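Local coordinates for protein glycoside Hydrolase (Bacteroides uniformis, PDB 5T99) that probably hydrolyses beta-galactosidic linkages in agarose-derived oligosaccharides as a family 2 glycoside hydrolase and binds the inhibitor galacto-isofagomine in its active site, at residues 333-345 with 598-610. Sequence-based numbering, arbitrary orientation.
Sequences KLQIMKEMGVNAI and DRFYLYQSQWTDK
The Schellman turn that ends helix 327-339 is pressed against helix 598-607, with M340 and G341 meeting F600, Y603, Q604, W607 and T608. M340 does most of the touching. With CG roughly anti to the backbone N (chi1 -154°), the M340 chain runs past F600, the two side chains pointing in opposite directions, and M340 SD lies 3.5 Å from F600 CD1. The sulfur is 52° off the F600 ring normal, so this Met-aromatic contact is oblique. Beyond it, M340 CE reaches Y603 CB and, at 4.0 Å, W607 CZ3, a ring atom that V342 CG2 also meets. The F600 ring presents its edge to I336 O, which lies near the ring plane, 3.6 Å from F600 CE1.

The strand pairing is that of a family 2 TIM barrel: strands 344-346 and 549-552 both pair in parallel with strand 305-313, and helix 598-607 follows strand 549-552 as the last barrel helix would. M340 and Y603 both touch I552, so the methionine lies between helix 598-607 and the barrel strand.

One side-chain hydrogen bond grips the last turn. Q604 NE2 donates to E339 O at 2.9 Å; the N-H points almost straight at the oxygen (174°), which lies in the amide plane, although the donor sits above the carbonyl plane. Next to it, M340 O receives a CA-H...O contact from Q604 CA at 3.4 Å. G341 has positive phi, with G341 N bonded to K338 O and V342 N to M337 O; G341 CA packs 3.5 Å from T608 CG2. T608 OG1 and T608 N both donate to Q604 O, from opposite faces of its plane.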
loop_
_atom_site.group_PDB
_atom_site.type_symbol
_atom_site.label_atom_id
_atom_site.label_comp_id
_atom_site.label_asym_id
_atom_site.label_seq_id
_atom_site.Cartn_x
_atom_site.Cartn_y
_atom_site.Cartn_z
ATOM N N LYS A 333 0.209 8.383 0.059
ATOM C CA LYS A 333 1.365 7.490 -0.112
ATOM C C LYS A 333 1.597 7.140 -1.585
ATOM O O LYS A 333 2.694 7.276 -2.080
ATOM C CB LYS A 333 1.184 6.224 0.727
ATOM C CG LYS A 333 2.385 5.298 0.723
ATOM C CD LYS A 333 2.382 4.353 1.914
ATOM C CE LYS A 333 1.206 3.393 1.897
ATOM N NZ LYS A 333 1.216 2.528 3.111
ATOM N N LEU A 334 0.550 6.744 -2.290
ATOM C CA LEU A 334 0.668 6.406 -3.712
ATOM C C LEU A 334 0.990 7.619 -4.590
ATOM O O LEU A 334 1.796 7.506 -5.525
ATOM C CB LEU A 334 -0.596 5.679 -4.200
ATOM C CG LEU A 334 -0.814 4.307 -3.539
ATOM C CD1 LEU A 334 -2.148 3.724 -3.943
ATOM C CD2 LEU A 334 0.298 3.333 -3.903
ATOM N N GLN A 335 0.391 8.772 -4.275
ATOM C CA GLN A 335 0.682 10.023 -4.991
ATOM C C GLN A 335 2.156 10.431 -4.880
ATOM O O GLN A 335 2.784 10.829 -5.873
ATOM C CB GLN A 335 -0.178 11.159 -4.458
ATOM C CG GLN A 335 -1.623 11.106 -4.911
ATOM C CD GLN A 335 -2.482 12.160 -4.235
ATOM O OE1 GLN A 335 -2.154 12.654 -3.149
ATOM N NE2 GLN A 335 -3.596 12.507 -4.874
ATOM N N ILE A 336 2.689 10.327 -3.664
ATOM C CA ILE A 336 4.104 10.638 -3.416
ATOM C C ILE A 336 4.988 9.664 -4.195
ATOM O O ILE A 336 5.935 10.083 -4.863
ATOM C CB ILE A 336 4.414 10.704 -1.898
ATOM C CG1 ILE A 336 3.797 11.990 -1.316
ATOM C CG2 ILE A 336 5.909 10.676 -1.619
ATOM C CD1 ILE A 336 3.681 12.003 0.194
ATOM N N MET A 337 4.647 8.382 -4.164
ATOM C CA MET A 337 5.353 7.405 -5.003
ATOM C C MET A 337 5.272 7.751 -6.510
ATOM O O MET A 337 6.298 7.699 -7.204
ATOM C CB MET A 337 4.879 5.979 -4.703
ATOM C CG MET A 337 5.249 5.485 -3.310
ATOM S SD MET A 337 7.028 5.231 -3.079
ATOM C CE MET A 337 7.525 6.792 -2.351
ATOM N N LYS A 338 4.106 8.163 -7.009
ATOM C CA LYS A 338 4.005 8.571 -8.432
ATOM C C LYS A 338 4.882 9.795 -8.777
ATOM O O LYS A 338 5.400 9.882 -9.894
ATOM C CB LYS A 338 2.551 8.786 -8.877
ATOM C CG LYS A 338 1.841 7.481 -9.207
ATOM C CD LYS A 338 0.320 7.603 -9.239
ATOM C CE LYS A 338 -0.206 8.437 -10.410
ATOM N NZ LYS A 338 0.222 7.909 -11.720
ATOM N N GLU A 339 5.078 10.700 -7.814
ATOM C CA GLU A 339 5.995 11.840 -7.985
ATOM C C GLU A 339 7.455 11.408 -8.116
ATOM O O GLU A 339 8.236 12.050 -8.820
ATOM C CB GLU A 339 5.823 12.865 -6.850
ATOM C CG GLU A 339 4.581 13.736 -7.028
ATOM C CD GLU A 339 4.193 14.519 -5.784
ATOM O OE1 GLU A 339 5.064 14.812 -4.923
ATOM O OE2 GLU A 339 2.988 14.848 -5.671
ATOM N N MET A 340 7.808 10.312 -7.452
ATOM C CA MET A 340 9.140 9.691 -7.593
ATOM C C MET A 340 9.363 8.977 -8.945
ATOM O O MET A 340 10.493 8.622 -9.253
ATOM C CB MET A 340 9.381 8.692 -6.441
ATOM C CG MET A 340 10.843 8.462 -6.096
ATOM S SD MET A 340 11.089 7.614 -4.524
ATOM C CE MET A 340 10.877 5.923 -5.085
ATOM N N GLY A 341 8.303 8.749 -9.733
ATOM C CA GLY A 341 8.393 7.995 -10.991
ATOM C C GLY A 341 7.973 6.535 -10.855
ATOM O O GLY A 341 8.213 5.726 -11.763
ATOM N N VAL A 342 7.328 6.198 -9.733
ATOM C CA VAL A 342 6.860 4.838 -9.476
ATOM C C VAL A 342 5.643 4.538 -10.349
ATOM O O VAL A 342 4.665 5.303 -10.344
ATOM C CB VAL A 342 6.483 4.643 -7.995
ATOM C CG1 VAL A 342 5.866 3.269 -7.738
ATOM C CG2 VAL A 342 7.711 4.832 -7.110
ATOM N N ASN A 343 5.710 3.436 -11.091
ATOM C CA ASN A 343 4.567 2.937 -11.860
ATOM C C ASN A 343 4.089 1.550 -11.404
ATOM O O ASN A 343 3.189 0.973 -12.021
ATOM C CB ASN A 343 4.926 2.895 -13.348
ATOM C CG ASN A 343 5.928 1.807 -13.674
ATOM O OD1 ASN A 343 6.728 1.429 -12.825
ATOM N ND2 ASN A 343 5.887 1.294 -14.903
ATOM N N ALA A 344 4.687 1.005 -10.346
ATOM C CA ALA A 344 4.414 -0.376 -9.945
ATOM C C ALA A 344 4.606 -0.612 -8.454
ATOM O O ALA A 344 5.460 0.003 -7.832
ATOM C CB ALA A 344 5.285 -1.321 -10.745
ATOM N N ILE A 345 3.789 -1.504 -7.899
ATOM C CA ILE A 345 3.779 -1.800 -6.470
ATOM C C ILE A 345 3.900 -3.311 -6.280
ATOM O O ILE A 345 3.235 -4.073 -6.970
ATOM C CB ILE A 345 2.467 -1.343 -5.781
ATOM C CG1 ILE A 345 2.107 0.112 -6.118
ATOM C CG2 ILE A 345 2.561 -1.535 -4.268
ATOM C CD1 ILE A 345 3.041 1.165 -5.555
ATOM N N ASP A 598 16.754 12.229 0.694
ATOM C CA ASP A 598 17.500 12.515 -0.539
ATOM C C ASP A 598 17.363 11.375 -1.559
ATOM O O ASP A 598 17.472 11.613 -2.754
ATOM C CB ASP A 598 18.986 12.751 -0.261
ATOM C CG ASP A 598 19.229 13.938 0.640
ATOM O OD1 ASP A 598 18.755 15.051 0.311
ATOM O OD2 ASP A 598 19.897 13.742 1.680
ATOM N N ARG A 599 17.140 10.157 -1.061
ATOM C CA ARG A 599 16.986 8.957 -1.878
ATOM C C ARG A 599 15.827 9.051 -2.866
ATOM O O ARG A 599 15.953 8.606 -4.007
ATOM C CB ARG A 599 16.812 7.727 -0.976
ATOM C CG ARG A 599 16.884 6.383 -1.704
ATOM C CD ARG A 599 17.937 5.455 -1.091
ATOM N NE ARG A 599 17.847 5.392 0.371
ATOM C CZ ARG A 599 16.898 4.753 1.054
ATOM N NH1 ARG A 599 15.930 4.073 0.434
ATOM N NH2 ARG A 599 16.919 4.787 2.387
ATOM N N PHE A 600 14.714 9.630 -2.413
ATOM C CA PHE A 600 13.599 10.012 -3.283
ATOM C C PHE A 600 14.050 10.687 -4.565
ATOM O O PHE A 600 13.560 10.357 -5.643
ATOM C CB PHE A 600 12.642 10.939 -2.528
ATOM C CG PHE A 600 11.515 11.493 -3.357
ATOM C CD1 PHE A 600 10.282 10.847 -3.404
ATOM C CD2 PHE A 600 11.665 12.694 -4.051
ATOM C CE1 PHE A 600 9.231 11.384 -4.144
ATOM C CE2 PHE A 600 10.617 13.232 -4.795
ATOM C CZ PHE A 600 9.400 12.578 -4.838
ATOM N N TYR A 601 14.988 11.623 -4.445
ATOM C CA TYR A 601 15.432 12.425 -5.589
ATOM C C TYR A 601 16.383 11.662 -6.486
ATOM O O TYR A 601 16.381 11.871 -7.695
ATOM C CB TYR A 601 16.026 13.756 -5.118
ATOM C CG TYR A 601 14.992 14.559 -4.386
ATOM C CD1 TYR A 601 14.046 15.313 -5.086
ATOM C CD2 TYR A 601 14.909 14.523 -2.995
ATOM C CE1 TYR A 601 13.057 16.032 -4.418
ATOM C CE2 TYR A 601 13.939 15.246 -2.317
ATOM C CZ TYR A 601 13.008 15.985 -3.037
ATOM O OH TYR A 601 12.045 16.682 -2.379
ATOM N N LEU A 602 17.187 10.775 -5.907
ATOM C CA LEU A 602 18.008 9.862 -6.721
ATOM C C LEU A 602 17.103 9.009 -7.624
ATOM O O LEU A 602 17.335 8.909 -8.825
ATOM C CB LEU A 602 18.896 8.976 -5.837
ATOM C CG LEU A 602 19.862 8.015 -6.539
ATOM C CD1 LEU A 602 20.832 8.757 -7.440
ATOM C CD2 LEU A 602 20.631 7.204 -5.509
ATOM N N TYR A 603 16.051 8.434 -7.047
ATOM C CA TYR A 603 15.066 7.693 -7.847
ATOM C C TYR A 603 14.318 8.578 -8.846
ATOM O O TYR A 603 14.197 8.211 -10.015
ATOM C CB TYR A 603 14.106 6.902 -6.962
ATOM C CG TYR A 603 14.736 5.624 -6.432
ATOM C CD1 TYR A 603 14.895 4.507 -7.249
ATOM C CD2 TYR A 603 15.176 5.536 -5.119
ATOM C CE1 TYR A 603 15.473 3.343 -6.771
ATOM C CE2 TYR A 603 15.748 4.373 -4.626
ATOM C CZ TYR A 603 15.903 3.280 -5.451
ATOM O OH TYR A 603 16.474 2.135 -4.956
ATOM N N GLN A 604 13.866 9.748 -8.400
ATOM C CA GLN A 604 13.193 10.718 -9.283
ATOM C C GLN A 604 14.079 11.122 -10.483
ATOM O O GLN A 604 13.586 11.222 -11.612
ATOM C CB GLN A 604 12.737 11.951 -8.491
ATOM C CG GLN A 604 11.681 12.792 -9.182
ATOM C CD GLN A 604 11.306 14.033 -8.367
ATOM O OE1 GLN A 604 12.176 14.859 -8.028
ATOM N NE2 GLN A 604 10.012 14.170 -8.042
ATOM N N SER A 605 15.381 11.300 -10.243
ATOM C CA SER A 605 16.344 11.601 -11.317
ATOM C C SER A 605 16.457 10.497 -12.366
ATOM O O SER A 605 16.774 10.776 -13.518
ATOM C CB SER A 605 17.738 11.894 -10.741
ATOM O OG SER A 605 18.447 10.714 -10.374
ATOM N N GLN A 606 16.232 9.251 -11.957
ATOM C CA GLN A 606 16.340 8.084 -12.839
ATOM C C GLN A 606 15.018 7.698 -13.519
ATOM O O GLN A 606 15.036 7.116 -14.592
ATOM C CB GLN A 606 16.863 6.890 -12.018
ATOM C CG GLN A 606 17.203 5.621 -12.794
ATOM C CD GLN A 606 18.352 5.783 -13.778
ATOM O OE1 GLN A 606 18.967 6.854 -13.886
ATOM N NE2 GLN A 606 18.666 4.704 -14.490
ATOM N N TRP A 607 13.888 8.032 -12.894
ATOM C CA TRP A 607 12.571 7.510 -13.274
ATOM C C TRP A 607 11.546 8.508 -13.832
ATOM O O TRP A 607 10.460 8.085 -14.200
ATOM C CB TRP A 607 11.953 6.817 -12.053
ATOM C CG TRP A 607 12.567 5.490 -11.707
ATOM C CD1 TRP A 607 13.471 4.762 -12.442
ATOM C CD2 TRP A 607 12.263 4.703 -10.560
ATOM N NE1 TRP A 607 13.750 3.586 -11.809
ATOM C CE2 TRP A 607 13.015 3.519 -10.655
ATOM C CE3 TRP A 607 11.412 4.882 -9.461
ATOM C CZ2 TRP A 607 12.955 2.521 -9.694
ATOM C CZ3 TRP A 607 11.345 3.879 -8.508
ATOM C CH2 TRP A 607 12.116 2.713 -8.634
ATOM N N THR A 608 11.863 9.803 -13.884
ATOM C CA THR A 608 10.951 10.811 -14.429
ATOM C C THR A 608 11.650 11.625 -15.497
ATOM O O THR A 608 12.860 11.723 -15.498
ATOM C CB THR A 608 10.421 11.763 -13.338
ATOM O OG1 THR A 608 11.474 12.602 -12.844
ATOM C CG2 THR A 608 9.819 10.984 -12.187
ATOM N N ASP A 609 10.865 12.201 -16.403
ATOM C CA ASP A 609 11.357 13.038 -17.509
ATOM C C ASP A 609 11.303 14.544 -17.236
ATOM O O ASP A 609 12.062 15.301 -17.827
ATOM C CB ASP A 609 10.540 12.752 -18.778
ATOM C CG ASP A 609 10.733 11.336 -19.286
ATOM O OD1 ASP A 609 11.896 10.865 -19.335
ATOM O OD2 ASP A 609 9.713 10.696 -19.635
ATOM N N LYS A 610 10.392 14.970 -16.369
ATOM C CA LYS A 610 10.213 16.378 -16.063
ATOM C C LYS A 610 11.496 16.932 -15.392
ATOM O O LYS A 610 11.922 16.410 -14.355
ATOM C CB LYS A 610 8.985 16.563 -15.174
ATOM C CG LYS A 610 8.546 18.003 -15.011
ATOM C CD LYS A 610 7.337 18.095 -14.094
ATOM C CE LYS A 610 6.938 19.549 -13.857
ATOM N NZ LYS A 610 7.975 20.310 -13.094
#